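Local coordinates for macrophage migration inhibitory factor-like protein (Leishmania major, PDB 3FWT) that belongs to the macrophage migration inhibitory factor family and assembles as a trimer of alpha/beta subunits, at residues A43-L52 and K93-A104; S70-A78 and G110-V118. All coordinates share one frame; numbering follows the deposited sequence.

Contact 1. Residues A43-L52 and K93-A104; sequences AYGMICREEL and KPKMMTPRIAAA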
ATOM      1  N   ALA A  43       9.058 -18.553  -4.145  1.00 16.40           N
ATOM      2  CA  ALA A  43      10.235 -18.005  -3.457  1.00 16.97           C
ATOM      3  C   ALA A  43       9.941 -17.244  -2.202  1.00 18.27           C
ATOM      4  O   ALA A  43      10.530 -17.557  -1.155  1.00 19.36           O
ATOM      5  CB  ALA A  43      11.140 -17.168  -4.462  1.00 18.08           C
ATOM      6  N   TYR A  44       8.998 -16.272  -2.258  1.00 15.82           N
ATOM      7  CA  TYR A  44       8.525 -15.612  -1.078  1.00 17.39           C
ATOM      8  C   TYR A  44       8.099 -16.576   0.040  1.00 17.88           C
ATOM      9  O   TYR A  44       8.287 -16.265   1.188  1.00 20.57           O
ATOM     10  CB  TYR A  44       7.317 -14.725  -1.430  1.00 15.76           C
ATOM     11  CG  TYR A  44       7.698 -13.562  -2.390  1.00 15.02           C
ATOM     12  CD1 TYR A  44       9.010 -13.174  -2.584  1.00 12.89           C
ATOM     13  CD2 TYR A  44       6.691 -12.810  -2.991  1.00 14.00           C
ATOM     14  CE1 TYR A  44       9.336 -12.068  -3.453  1.00 14.00           C
ATOM     15  CE2 TYR A  44       6.946 -11.772  -3.792  1.00  9.35           C
ATOM     16  CZ  TYR A  44       8.270 -11.386  -4.060  1.00 16.53           C
ATOM     17  OH  TYR A  44       8.464 -10.273  -4.884  1.00 14.54           O
ATOM     18  N   GLY A  45       7.450 -17.673  -0.313  1.00 19.39           N
ATOM     19  CA  GLY A  45       6.898 -18.618   0.685  1.00 21.63           C
ATOM     20  C   GLY A  45       8.054 -19.235   1.447  1.00 21.05           C
ATOM     21  O   GLY A  45       7.999 -19.329   2.636  1.00 23.02           O
ATOM     22  N   MET A  46       9.092 -19.668   0.740  1.00 22.55           N
ATOM     23  CA  MET A  46      10.280 -20.209   1.355  1.00 22.74           C
ATOM     24  C   MET A  46      10.959 -19.200   2.249  1.00 22.36           C
ATOM     25  O   MET A  46      11.321 -19.493   3.372  1.00 21.13           O
ATOM     26  CB  MET A  46      11.319 -20.529   0.287  1.00 24.83           C
ATOM     27  CG  MET A  46      11.397 -21.938  -0.209  1.00 29.57           C
ATOM     28  SD  MET A  46      13.152 -22.292  -0.631  1.00 39.64           S
ATOM     29  CE  MET A  46      13.514 -21.047  -1.901  1.00 38.71           C
ATOM     30  N   ILE A  47      11.229 -18.020   1.705  1.00 20.42           N
ATOM     31  CA  ILE A  47      11.848 -16.972   2.462  1.00 18.89           C
ATOM     32  C   ILE A  47      11.092 -16.679   3.746  1.00 21.01           C
ATOM     33  O   ILE A  47      11.722 -16.482   4.791  1.00 20.77           O
ATOM     34  CB  ILE A  47      11.941 -15.685   1.608  1.00 19.45           C
ATOM     35  CG1 ILE A  47      12.848 -15.973   0.379  1.00 15.33           C
ATOM     36  CG2 ILE A  47      12.408 -14.544   2.482  1.00 20.71           C
ATOM     37  CD1 ILE A  47      12.710 -14.972  -0.863  1.00 14.41           C
ATOM     38  N   CYS A  48       9.759 -16.604   3.658  1.00 20.82           N
ATOM     39  CA  CYS A  48       8.954 -16.389   4.850  1.00 22.87           C
ATOM     40  C   CYS A  48       9.039 -17.568   5.835  1.00 25.22           C
ATOM     41  O   CYS A  48       9.252 -17.361   7.026  1.00 24.80           O
ATOM     42  CB  CYS A  48       7.513 -16.133   4.470  1.00 22.71           C
ATOM     43  SG  CYS A  48       7.348 -14.466   3.776  1.00 21.18           S
ATOM     44  N   ARG A  49       8.888 -18.798   5.329  1.00 26.49           N
ATOM     45  CA  ARG A  49       9.000 -19.924   6.221  1.00 29.18           C
ATOM     46  C   ARG A  49      10.342 -20.024   6.913  1.00 29.71           C
ATOM     47  O   ARG A  49      10.368 -20.195   8.137  1.00 29.81           O
ATOM     48  CB  ARG A  49       8.648 -21.238   5.533  1.00 29.08           C
ATOM     49  CG  ARG A  49       7.138 -21.321   5.461  1.00 31.27           C
ATOM     50  CD  ARG A  49       6.657 -22.311   4.449  1.00 35.54           C
ATOM     51  NE  ARG A  49       5.284 -21.998   4.087  1.00 42.34           N
ATOM     52  CZ  ARG A  49       4.885 -21.710   2.844  1.00 43.38           C
ATOM     53  NH1 ARG A  49       5.748 -21.736   1.832  1.00 42.56           N
ATOM     54  NH2 ARG A  49       3.610 -21.447   2.605  1.00 45.63           N
ATOM     55  N   GLU A  50      11.437 -19.919   6.159  1.00 30.02           N
ATOM     56  CA  GLU A  50      12.763 -20.038   6.751  1.00 30.92           C
ATOM     57  C   GLU A  50      13.196 -18.838   7.603  1.00 31.60           C
ATOM     58  O   GLU A  50      13.818 -19.021   8.676  1.00 29.98           O
ATOM     59  CB  GLU A  50      13.820 -20.377   5.675  1.00 31.16           C
ATOM     60  CG  GLU A  50      13.426 -21.537   4.794  1.00 31.37           C
ATOM     61  CD  GLU A  50      14.357 -21.772   3.575  1.00 35.34           C
ATOM     62  OE1 GLU A  50      15.166 -20.871   3.254  1.00 31.18           O
ATOM     63  OE2 GLU A  50      14.244 -22.856   2.929  1.00 33.47           O
ATOM     64  N   GLU A  51      12.883 -17.608   7.171  1.00 30.36           N
ATOM     65  CA  GLU A  51      13.421 -16.463   7.889  1.00 30.42           C
ATOM     66  C   GLU A  51      12.469 -15.844   8.869  1.00 32.56           C
ATOM     67  O   GLU A  51      12.908 -15.168   9.764  1.00 31.96           O
ATOM     68  CB  GLU A  51      13.985 -15.331   6.977  1.00 30.27           C
ATOM     69  CG  GLU A  51      14.826 -15.751   5.776  1.00 24.94           C
ATOM     70  CD  GLU A  51      16.189 -16.292   6.161  1.00 26.35           C
ATOM     71  OE1 GLU A  51      16.788 -17.013   5.340  1.00 24.10           O
ATOM     72  OE2 GLU A  51      16.646 -15.963   7.292  1.00 19.37           O
ATOM     73  N   LEU A  52      11.158 -16.039   8.702  1.00 35.81           N
ATOM     74  CA  LEU A  52      10.245 -15.201   9.459  1.00 38.70           C
ATOM     75  C   LEU A  52       9.729 -15.960  10.651  1.00 41.58           C
ATOM     76  O   LEU A  52       9.414 -15.368  11.681  1.00 42.72           O
ATOM     77  CB  LEU A  52       9.116 -14.617   8.593  1.00 37.84           C
ATOM     78  CG  LEU A  52       8.400 -13.463   9.257  1.00 37.32           C
ATOM     79  CD1 LEU A  52       9.386 -12.422   9.855  1.00 34.38           C
ATOM     80  CD2 LEU A  52       7.470 -12.787   8.278  1.00 36.22           C
ATOM     81  N   LYS A  93      15.476 -10.471  11.304  1.00 27.41           N
ATOM     82  CA  LYS A  93      14.778 -11.187  10.209  1.00 25.49           C
ATOM     83  C   LYS A  93      14.602 -10.405   8.882  1.00 23.58           C
ATOM     84  O   LYS A  93      14.858 -10.934   7.819  1.00 22.54           O
ATOM     85  CB  LYS A  93      13.501 -11.825  10.710  1.00 25.54           C
ATOM     86  CG  LYS A  93      13.818 -12.811  11.795  1.00 27.37           C
ATOM     87  CD  LYS A  93      12.557 -13.271  12.473  1.00 27.45           C
ATOM     88  CE  LYS A  93      12.862 -14.376  13.473  1.00 30.80           C
ATOM     89  NZ  LYS A  93      11.584 -14.858  13.950  1.00 29.99           N
ATOM     90  N   PRO A  94      14.172  -9.141   8.967  1.00 23.20           N
ATOM     91  CA  PRO A  94      14.108  -8.338   7.758  1.00 22.46           C
ATOM     92  C   PRO A  94      15.452  -8.261   7.060  1.00 21.78           C
ATOM     93  O   PRO A  94      15.488  -8.394   5.856  1.00 18.69           O
ATOM     94  CB  PRO A  94      13.634  -6.965   8.276  1.00 22.45           C
ATOM     95  CG  PRO A  94      12.745  -7.375   9.490  1.00 23.91           C
ATOM     96  CD  PRO A  94      13.597  -8.443  10.129  1.00 22.90           C
ATOM     97  N   LYS A  95      16.556  -8.154   7.834  1.00 20.96           N
ATOM     98  CA  LYS A  95      17.913  -8.103   7.277  1.00 22.63           C
ATOM     99  C   LYS A  95      18.186  -9.325   6.459  1.00 21.64           C
ATOM    100  O   LYS A  95      18.917  -9.244   5.518  1.00 21.53           O
ATOM    101  CB  LYS A  95      18.960  -8.129   8.418  1.00 21.84           C
ATOM    102  CG  LYS A  95      19.477  -6.797   8.841  1.00 28.07           C
ATOM    103  CD  LYS A  95      21.015  -6.701   8.537  1.00 29.51           C
ATOM    104  CE  LYS A  95      21.313  -6.069   7.123  1.00 32.23           C
ATOM    105  NZ  LYS A  95      22.707  -6.249   6.578  1.00 28.54           N
ATOM    106  N   MET A  96      17.666 -10.478   6.904  1.00 21.10           N
ATOM    107  CA  MET A  96      17.898 -11.739   6.208  1.00 22.16           C
ATOM    108  C   MET A  96      16.987 -11.891   4.966  1.00 20.17           C
ATOM    109  O   MET A  96      17.354 -12.533   3.947  1.00 21.29           O
ATOM    110  CB  MET A  96      17.727 -12.942   7.131  1.00 21.45           C
ATOM    111  CG  MET A  96      18.721 -13.078   8.275  1.00 25.11           C
ATOM    112  SD  MET A  96      20.433 -13.269   7.692  1.00 28.77           S
ATOM    113  CE  MET A  96      20.894 -11.646   8.194  1.00 21.36           C
ATOM    114  N   MET A  97      15.832 -11.244   5.030  1.00 19.43           N
ATOM    115  CA  MET A  97      14.822 -11.452   4.009  1.00 19.00           C
ATOM    116  C   MET A  97      15.136 -10.629   2.758  1.00 17.24           C
ATOM    117  O   MET A  97      14.956 -11.079   1.658  1.00 17.11           O
ATOM    118  CB  MET A  97      13.472 -11.071   4.583  1.00 19.74           C
ATOM    119  CG  MET A  97      12.962 -12.070   5.639  1.00 20.61           C
ATOM    120  SD  MET A  97      11.409 -11.592   6.367  1.00 25.75           S
ATOM    121  CE  MET A  97      10.269 -12.042   5.007  1.00 16.07           C
ATOM    122  N   THR A  98      15.553  -9.393   2.939  1.00 18.14           N
ATOM    123  CA  THR A  98      15.723  -8.480   1.809  1.00 16.94           C
ATOM    124  C   THR A  98      16.591  -9.036   0.676  1.00 17.64           C
ATOM    125  O   THR A  98      16.194  -9.022  -0.494  1.00 15.51           O
ATOM    126  CB  THR A  98      16.253  -7.181   2.355  1.00 17.27           C
ATOM    127  OG1 THR A  98      15.219  -6.551   3.115  1.00 14.90           O
ATOM    128  CG2 THR A  98      16.783  -6.235   1.264  1.00 16.66           C
ATOM    129  N   PRO A  99      17.781  -9.563   1.012  1.00 17.54           N
ATOM    130  CA  PRO A  99      18.605 -10.016  -0.086  1.00 17.92           C
ATOM    131  C   PRO A  99      17.955 -11.188  -0.840  1.00 17.11           C
ATOM    132  O   PRO A  99      18.162 -11.314  -2.039  1.00 16.67           O
ATOM    133  CB  PRO A  99      19.951 -10.404   0.587  1.00 17.85           C
ATOM    134  CG  PRO A  99      19.768 -10.192   2.066  1.00 17.77           C
ATOM    135  CD  PRO A  99      18.520  -9.377   2.273  1.00 19.60           C
ATOM    136  N   ARG A 100      17.167 -12.022  -0.155  1.00 16.53           N
ATOM    137  CA  ARG A 100      16.454 -13.120  -0.830  1.00 17.12           C
ATOM    138  C   ARG A 100      15.312 -12.615  -1.703  1.00 17.04           C
ATOM    139  O   ARG A 100      15.213 -13.034  -2.847  1.00 14.00           O
ATOM    140  CB  ARG A 100      16.007 -14.189   0.165  1.00 18.23           C
ATOM    141  CG  ARG A 100      17.247 -14.720   0.964  1.00 21.52           C
ATOM    142  CD  ARG A 100      16.865 -15.740   1.964  1.00 18.29           C
ATOM    143  NE  ARG A 100      16.308 -16.892   1.286  1.00 24.87           N
ATOM    144  CZ  ARG A 100      15.808 -17.965   1.891  1.00 23.48           C
ATOM    145  NH1 ARG A 100      15.819 -18.064   3.212  1.00 21.40           N
ATOM    146  NH2 ARG A 100      15.285 -18.931   1.159  1.00 19.17           N
ATOM    147  N   ILE A 101      14.544 -11.635  -1.174  1.00 16.03           N
ATOM    148  CA  ILE A 101      13.449 -11.073  -1.930  1.00 15.20           C
ATOM    149  C   ILE A 101      13.984 -10.420  -3.194  1.00 15.71           C
ATOM    150  O   ILE A 101      13.487 -10.709  -4.316  1.00 14.60           O
ATOM    151  CB  ILE A 101      12.695 -10.086  -1.039  1.00 16.35           C
ATOM    152  CG1 ILE A 101      11.888 -10.899   0.014  1.00 12.93           C
ATOM    153  CG2 ILE A 101      11.780  -9.096  -1.816  1.00 13.25           C
ATOM    154  CD1 ILE A 101      11.341  -9.929   1.105  1.00 10.12           C
ATOM    155  N   ALA A 102      15.014  -9.586  -3.025  1.00 13.58           N
ATOM    156  CA  ALA A 102      15.637  -8.886  -4.127  1.00 14.97           C
ATOM    157  C   ALA A 102      16.227  -9.888  -5.129  1.00 15.76           C
ATOM    158  O   ALA A 102      16.016  -9.704  -6.319  1.00 16.13           O
ATOM    159  CB  ALA A 102      16.685  -7.903  -3.621  1.00 16.89           C
ATOM    160  N   ALA A 103      16.935 -10.953  -4.672  1.00 14.48           N
ATOM    161  CA  ALA A 103      17.463 -11.965  -5.600  1.00 13.82           C
ATOM    162  C   ALA A 103      16.354 -12.624  -6.422  1.00 12.53           C
ATOM    163  O   ALA A 103      16.475 -12.840  -7.621  1.00 13.01           O
ATOM    164  CB  ALA A 103      18.285 -13.080  -4.833  1.00 12.98           C
ATOM    165  N   ALA A 104      15.261 -12.987  -5.756  1.00 14.63           N
ATOM    166  CA  ALA A 104      14.136 -13.586  -6.454  1.00 14.32           C
ATOM    167  C   ALA A 104      13.563 -12.648  -7.503  1.00 14.17           C
ATOM    168  O   ALA A 104      13.186 -13.127  -8.587  1.00 14.70           O
ATOM    169  CB  ALA A 104      12.978 -14.077  -5.394  1.00 13.20           C
TER
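The two long helices of the MIF fold pack side by side here, nearly antiparallel, with Ile47 and Met97 meeting at the centre. The axes of 43-52 and 93-104 come within 9.4 Å and run at 158° to each other. Met97 is a knob in a hole formed by Ile47, Cys48, Glu51 and Leu52. Met97 CG lies against Glu51 CB, and a bend at chi3 (76°) brings Met97 CE to 4.0 Å from Cys48 SG. Arg100 fills the next hole, among Met46, Ile47, Glu50 and Glu51. Ile47 CD1 touches Arg100 CB at 3.5 Å, and Ile47 CG1 lies over one guanidinium face. Two carboxylates reach the guanidinium edge. Glu50 OE1 accepts from both NH1 and NH2 of Arg100, at 2.9 Å each. NH1 meets its anti lone pair; NH2 comes from above the carboxylate plane. Glu51 OE1 takes NH1 of Arg100 through its anti lone pair at 2.6 Å, its carboxylate nearly perpendicular to the guanidinium. These in-plane bonds, with Ile47 over one face, should limit rotation of the arginine head. At one end Ala43 CB meets Ala104 CB at 3.7 Å. At the other, extended Lys93 runs along Glu51 O and gives NZ to Leu52 O at 3.2 Å. Tyr44 CE1 touches Ile101 CG2, while Tyr44 OH is hydrogen-bonded to Thr26 OG1 on strand 22-28. Two antiparallel helices lying on a beta sheet are typical of the MIF subunit.

Contact 2. Residues S70-A78 and G110-V118; sequences SFQGSTAPA and GIPAERIYV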
ATOM      1  N   SER A  70       9.337   5.517 -11.076  1.00 12.38           N
ATOM      2  CA  SER A  70      10.506   6.322 -11.406  1.00 13.33           C
ATOM      3  C   SER A  70      11.552   6.256 -10.311  1.00 14.66           C
ATOM      4  O   SER A  70      11.220   6.277  -9.128  1.00 13.58           O
ATOM      5  CB  SER A  70      10.082   7.801 -11.640  1.00 12.78           C
ATOM      6  OG  SER A  70      11.227   8.409 -12.197  1.00 15.47           O
ATOM      7  N   PHE A  71      12.838   6.258 -10.673  1.00 15.01           N
ATOM      8  CA  PHE A  71      13.865   6.172  -9.594  1.00 14.34           C
ATOM      9  C   PHE A  71      15.203   6.602 -10.156  1.00 15.67           C
ATOM     10  O   PHE A  71      15.532   6.163 -11.191  1.00 11.83           O
ATOM     11  CB  PHE A  71      13.980   4.731  -9.085  1.00 13.61           C
ATOM     12  CG  PHE A  71      14.911   4.550  -7.955  1.00 17.99           C
ATOM     13  CD1 PHE A  71      14.808   5.319  -6.779  1.00 18.70           C
ATOM     14  CD2 PHE A  71      15.895   3.539  -8.032  1.00 18.80           C
ATOM     15  CE1 PHE A  71      15.737   5.108  -5.673  1.00 16.26           C
ATOM     16  CE2 PHE A  71      16.769   3.324  -6.964  1.00 21.27           C
ATOM     17  CZ  PHE A  71      16.676   4.108  -5.779  1.00 18.40           C
ATOM     18  N   GLN A  72      15.925   7.453  -9.425  1.00 17.93           N
ATOM     19  CA  GLN A  72      17.176   8.051  -9.908  1.00 20.79           C
ATOM     20  C   GLN A  72      17.021   8.666 -11.303  1.00 20.79           C
ATOM     21  O   GLN A  72      17.879   8.469 -12.146  1.00 21.67           O
ATOM     22  CB  GLN A  72      18.236   6.969  -9.910  1.00 22.35           C
ATOM     23  CG  GLN A  72      18.353   6.496  -8.457  1.00 23.78           C
ATOM     24  CD  GLN A  72      19.544   5.678  -8.144  1.00 30.95           C
ATOM     25  OE1 GLN A  72      19.865   4.686  -8.829  1.00 34.87           O
ATOM     26  NE2 GLN A  72      20.193   6.040  -7.053  1.00 32.26           N
ATOM     27  N   GLY A  73      15.904   9.319 -11.563  1.00 20.80           N
ATOM     28  CA  GLY A  73      15.715   9.938 -12.903  1.00 20.28           C
ATOM     29  C   GLY A  73      15.500   8.996 -14.060  1.00 20.21           C
ATOM     30  O   GLY A  73      15.601   9.391 -15.221  1.00 20.72           O
ATOM     31  N   SER A  74      15.204   7.733 -13.771  1.00 17.13           N
ATOM     32  CA  SER A  74      15.040   6.797 -14.822  1.00 16.24           C
ATOM     33  C   SER A  74      13.706   6.045 -14.596  1.00 15.77           C
ATOM     34  O   SER A  74      13.399   5.738 -13.478  1.00 13.47           O
ATOM     35  CB  SER A  74      16.157   5.750 -14.693  1.00 15.70           C
ATOM     36  OG  SER A  74      15.984   4.832 -15.707  1.00 14.79           O
ATOM     37  N   THR A  75      12.983   5.742 -15.664  1.00 16.18           N
ATOM     38  CA  THR A  75      11.921   4.748 -15.604  1.00 15.11           C
ATOM     39  C   THR A  75      12.276   3.360 -16.123  1.00 15.00           C
ATOM     40  O   THR A  75      11.381   2.589 -16.434  1.00 14.95           O
ATOM     41  CB  THR A  75      10.618   5.337 -16.181  1.00 17.26           C
ATOM     42  OG1 THR A  75      10.914   5.916 -17.436  1.00 17.69           O
ATOM     43  CG2 THR A  75      10.143   6.434 -15.237  1.00 19.01           C
ATOM     44  N   ALA A  76      13.576   2.984 -16.167  1.00 11.76           N
ATOM     45  CA  ALA A  76      13.894   1.584 -16.447  1.00 12.79           C
ATOM     46  C   ALA A  76      13.279   0.726 -15.344  1.00 11.64           C
ATOM     47  O   ALA A  76      12.991   1.272 -14.274  1.00 12.09           O
ATOM     48  CB  ALA A  76      15.444   1.364 -16.509  1.00 11.25           C
ATOM     49  N   PRO A  77      13.119  -0.586 -15.589  1.00 12.97           N
ATOM     50  CA  PRO A  77      12.437  -1.514 -14.695  1.00 11.68           C
ATOM     51  C   PRO A  77      12.973  -1.350 -13.252  1.00 12.51           C
ATOM     52  O   PRO A  77      14.199  -1.269 -13.012  1.00 12.87           O
ATOM     53  CB  PRO A  77      12.812  -2.878 -15.245  1.00 11.69           C
ATOM     54  CG  PRO A  77      12.933  -2.665 -16.653  1.00 12.23           C
ATOM     55  CD  PRO A  77      13.477  -1.250 -16.866  1.00 13.07           C
ATOM     56  N   ALA A  78      12.055  -1.184 -12.325  1.00 10.79           N
ATOM     57  CA  ALA A  78      12.386  -1.108 -10.926  1.00 10.38           C
ATOM     58  C   ALA A  78      11.249  -1.830 -10.142  1.00 12.53           C
ATOM     59  O   ALA A  78      10.172  -2.152 -10.697  1.00  8.91           O
ATOM     60  CB  ALA A  78      12.392   0.384 -10.547  1.00 10.91           C
ATOM     61  N   GLY A 110      14.534  -9.598 -14.049  1.00 15.63           N
ATOM     62  CA  GLY A 110      15.683  -8.909 -14.673  1.00 16.33           C
ATOM     63  C   GLY A 110      15.949  -7.526 -14.050  1.00 17.25           C
ATOM     64  O   GLY A 110      16.697  -6.733 -14.595  1.00 17.91           O
ATOM     65  N   ILE A 111      15.279  -7.196 -12.957  1.00 16.78           N
ATOM     66  CA  ILE A 111      15.452  -5.919 -12.305  1.00 15.85           C
ATOM     67  C   ILE A 111      16.684  -6.015 -11.413  1.00 15.13           C
ATOM     68  O   ILE A 111      16.706  -6.832 -10.565  1.00 13.70           O
ATOM     69  CB  ILE A 111      14.178  -5.554 -11.493  1.00 16.97           C
ATOM     70  CG1 ILE A 111      12.994  -5.402 -12.464  1.00 14.45           C
ATOM     71  CG2 ILE A 111      14.367  -4.272 -10.640  1.00 14.94           C
ATOM     72  CD1 ILE A 111      11.573  -5.284 -11.757  1.00 10.83           C
ATOM     73  N   PRO A 112      17.675  -5.113 -11.581  1.00 15.47           N
ATOM     74  CA  PRO A 112      18.940  -5.202 -10.803  1.00 16.43           C
ATOM     75  C   PRO A 112      18.642  -4.810  -9.372  1.00 15.53           C
ATOM     76  O   PRO A 112      17.713  -4.025  -9.133  1.00 14.91           O
ATOM     77  CB  PRO A 112      19.898  -4.197 -11.518  1.00 18.20           C
ATOM     78  CG  PRO A 112      19.052  -3.427 -12.573  1.00 19.19           C
ATOM     79  CD  PRO A 112      17.568  -3.870 -12.392  1.00 15.63           C
ATOM     80  N   ALA A 113      19.371  -5.353  -8.411  1.00 16.16           N
ATOM     81  CA  ALA A 113      19.092  -5.045  -7.031  1.00 16.39           C
ATOM     82  C   ALA A 113      19.145  -3.542  -6.739  1.00 15.48           C
ATOM     83  O   ALA A 113      18.476  -3.080  -5.823  1.00 13.91           O
ATOM     84  CB  ALA A 113      20.107  -5.847  -6.056  1.00 17.60           C
ATOM     85  N   GLU A 114      19.966  -2.764  -7.457  1.00 15.73           N
ATOM     86  CA  GLU A 114      20.026  -1.330  -7.154  1.00 17.06           C
ATOM     87  C   GLU A 114      18.741  -0.561  -7.495  1.00 16.01           C
ATOM     88  O   GLU A 114      18.626   0.640  -7.168  1.00 15.46           O
ATOM     89  CB  GLU A 114      21.249  -0.605  -7.764  1.00 17.87           C
ATOM     90  CG  GLU A 114      21.357  -0.755  -9.330  1.00 25.34           C
ATOM     91  CD  GLU A 114      22.025  -2.095  -9.776  1.00 36.00           C
ATOM     92  OE1 GLU A 114      22.478  -2.179 -10.959  1.00 39.13           O
ATOM     93  OE2 GLU A 114      22.103  -3.060  -8.953  1.00 39.61           O
ATOM     94  N   ARG A 115      17.786  -1.231  -8.126  1.00 12.96           N
ATOM     95  CA  ARG A 115      16.464  -0.558  -8.350  1.00 14.32           C
ATOM     96  C   ARG A 115      15.361  -1.340  -7.665  1.00 13.62           C
ATOM     97  O   ARG A 115      14.215  -1.369  -8.147  1.00 13.37           O
ATOM     98  CB  ARG A 115      16.207  -0.507  -9.876  1.00 12.59           C
ATOM     99  CG  ARG A 115      17.298   0.391 -10.618  1.00 16.16           C
ATOM    100  CD  ARG A 115      17.037   0.435 -12.121  1.00 13.25           C
ATOM    101  NE  ARG A 115      15.773   1.131 -12.428  1.00 11.38           N
ATOM    102  CZ  ARG A 115      15.553   2.443 -12.289  1.00 12.64           C
ATOM    103  NH1 ARG A 115      16.521   3.241 -11.959  1.00 16.26           N
ATOM    104  NH2 ARG A 115      14.350   2.995 -12.592  1.00  9.03           N
ATOM    105  N   ILE A 116      15.679  -1.970  -6.530  1.00 13.43           N
ATOM    106  CA  ILE A 116      14.636  -2.732  -5.797  1.00 15.04           C
ATOM    107  C   ILE A 116      14.528  -2.152  -4.386  1.00 15.42           C
ATOM    108  O   ILE A 116      15.559  -2.064  -3.674  1.00 15.20           O
ATOM    109  CB  ILE A 116      14.966  -4.252  -5.682  1.00 14.43           C
ATOM    110  CG1 ILE A 116      14.948  -4.920  -7.066  1.00 13.67           C
ATOM    111  CG2 ILE A 116      13.926  -4.949  -4.776  1.00 15.46           C
ATOM    112  CD1 ILE A 116      15.579  -6.407  -7.028  1.00 11.79           C
ATOM    113  N   TYR A 117      13.345  -1.694  -3.985  1.00 15.78           N
ATOM    114  CA  TYR A 117      13.124  -1.223  -2.593  1.00 15.88           C
ATOM    115  C   TYR A 117      12.274  -2.264  -1.860  1.00 16.23           C
ATOM    116  O   TYR A 117      11.291  -2.813  -2.426  1.00 15.24           O
ATOM    117  CB  TYR A 117      12.414   0.130  -2.573  1.00 16.19           C
ATOM    118  CG  TYR A 117      13.279   1.353  -2.480  1.00 17.67           C
ATOM    119  CD1 TYR A 117      14.637   1.291  -2.721  1.00 17.98           C
ATOM    120  CD2 TYR A 117      12.707   2.593  -2.217  1.00 20.26           C
ATOM    121  CE1 TYR A 117      15.410   2.388  -2.622  1.00 20.08           C
ATOM    122  CE2 TYR A 117      13.459   3.720  -2.099  1.00 21.04           C
ATOM    123  CZ  TYR A 117      14.807   3.607  -2.315  1.00 22.32           C
ATOM    124  OH  TYR A 117      15.558   4.699  -2.192  1.00 20.93           O
ATOM    125  N   VAL A 118      12.657  -2.622  -0.635  1.00 14.46           N
ATOM    126  CA  VAL A 118      11.795  -3.507   0.194  1.00 13.44           C
ATOM    127  C   VAL A 118      11.523  -2.802   1.536  1.00 13.83           C
ATOM    128  O   VAL A 118      12.490  -2.329   2.178  1.00 14.54           O
ATOM    129  CB  VAL A 118      12.410  -4.881   0.427  1.00 13.93           C
ATOM    130  CG1 VAL A 118      11.371  -5.892   1.110  1.00 16.04           C
ATOM    131  CG2 VAL A 118      12.881  -5.466  -0.912  1.00 13.67           C
TER
HETATM  132  O   HOH W   1      19.241   3.356 -11.250  1.00 27.25           O
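Arg115 NH2 is held by two carbonyls of the loop 70-78, Ala76 O at 2.8 Å and Ser74 O at 3.0 Å. Arg115 NE gives to Pro77 O at 2.9 Å, with the oxygen in the guanidinium plane, and has a weak second bond to Ala76 O. Arg115 NH1 reaches Phe71 O at 3.2 Å in a fairly straight bond (163°). A water bound to NH1 also donates to Gln72 OE1. The side chain is extended to CD, then bends at chi3 (66°), which carries the head into the curl of the loop. All three nitrogens thus have partners, and the surrounding carbonyl dipoles should suit the positive charge.

Two turns bring these oxygens together. Phe71 to Ser74 form a type I' beta turn, with hydrogen bonds from Phe71 N to Ser74 O and from Ser74 N to Phe71 O. Phe71 O and Ser74 O each take Arg115 from the face of the carbonyl plane opposite the turn bond. An ST turn follows, with Ser74 OG accepting from Ala76 N. In the MIF fold this loop leads into strand 79-85, beside the start of strand 116-128. Here Arg115 is joined to Ala79 by backbone hydrogen bonding.

Side chains cover both faces of the guanidinium. Phe71 CD2 lies over one face, and Ala76 CB and Ser74 OG over the other. The edge of the Phe71 ring points at Glu114 O, with Phe71 CE2 3.3 Å from it. The Phe71 and Tyr117 rings meet obliquely, planes at 66°. Trp128 of the second subunit packs edge-to-face with Tyr117, and its NE1 hydrogen-bonds to Glu114 O. Farther along, Pro77 CB rests on Ile111 CG1 at 3.8 Å.

Overall arrangement
From the N terminus, strand 22-28 leads to helix 34-52, which carries the first half of contact 1. Strand 60-64 comes next, and then the loop 70-78 of contact 2. Strand 79-85 leads to helix 92-109, where 93-104 closes contact 1 across 40 intervening residues. The chain leaves that helix into 110-118, which closes contact 2 across 31. The two closures therefore cross. Contact 1 joins the helices. Contact 2 joins the loop 70-78 to the turn between helix 92-109 and strand 116-128, and to that strand's first residues. Their centres are about 19 Å apart, yet they touch: Ala102 packs on Ile116, and Ile101 on Val118. Both contacts also reach the second subunit.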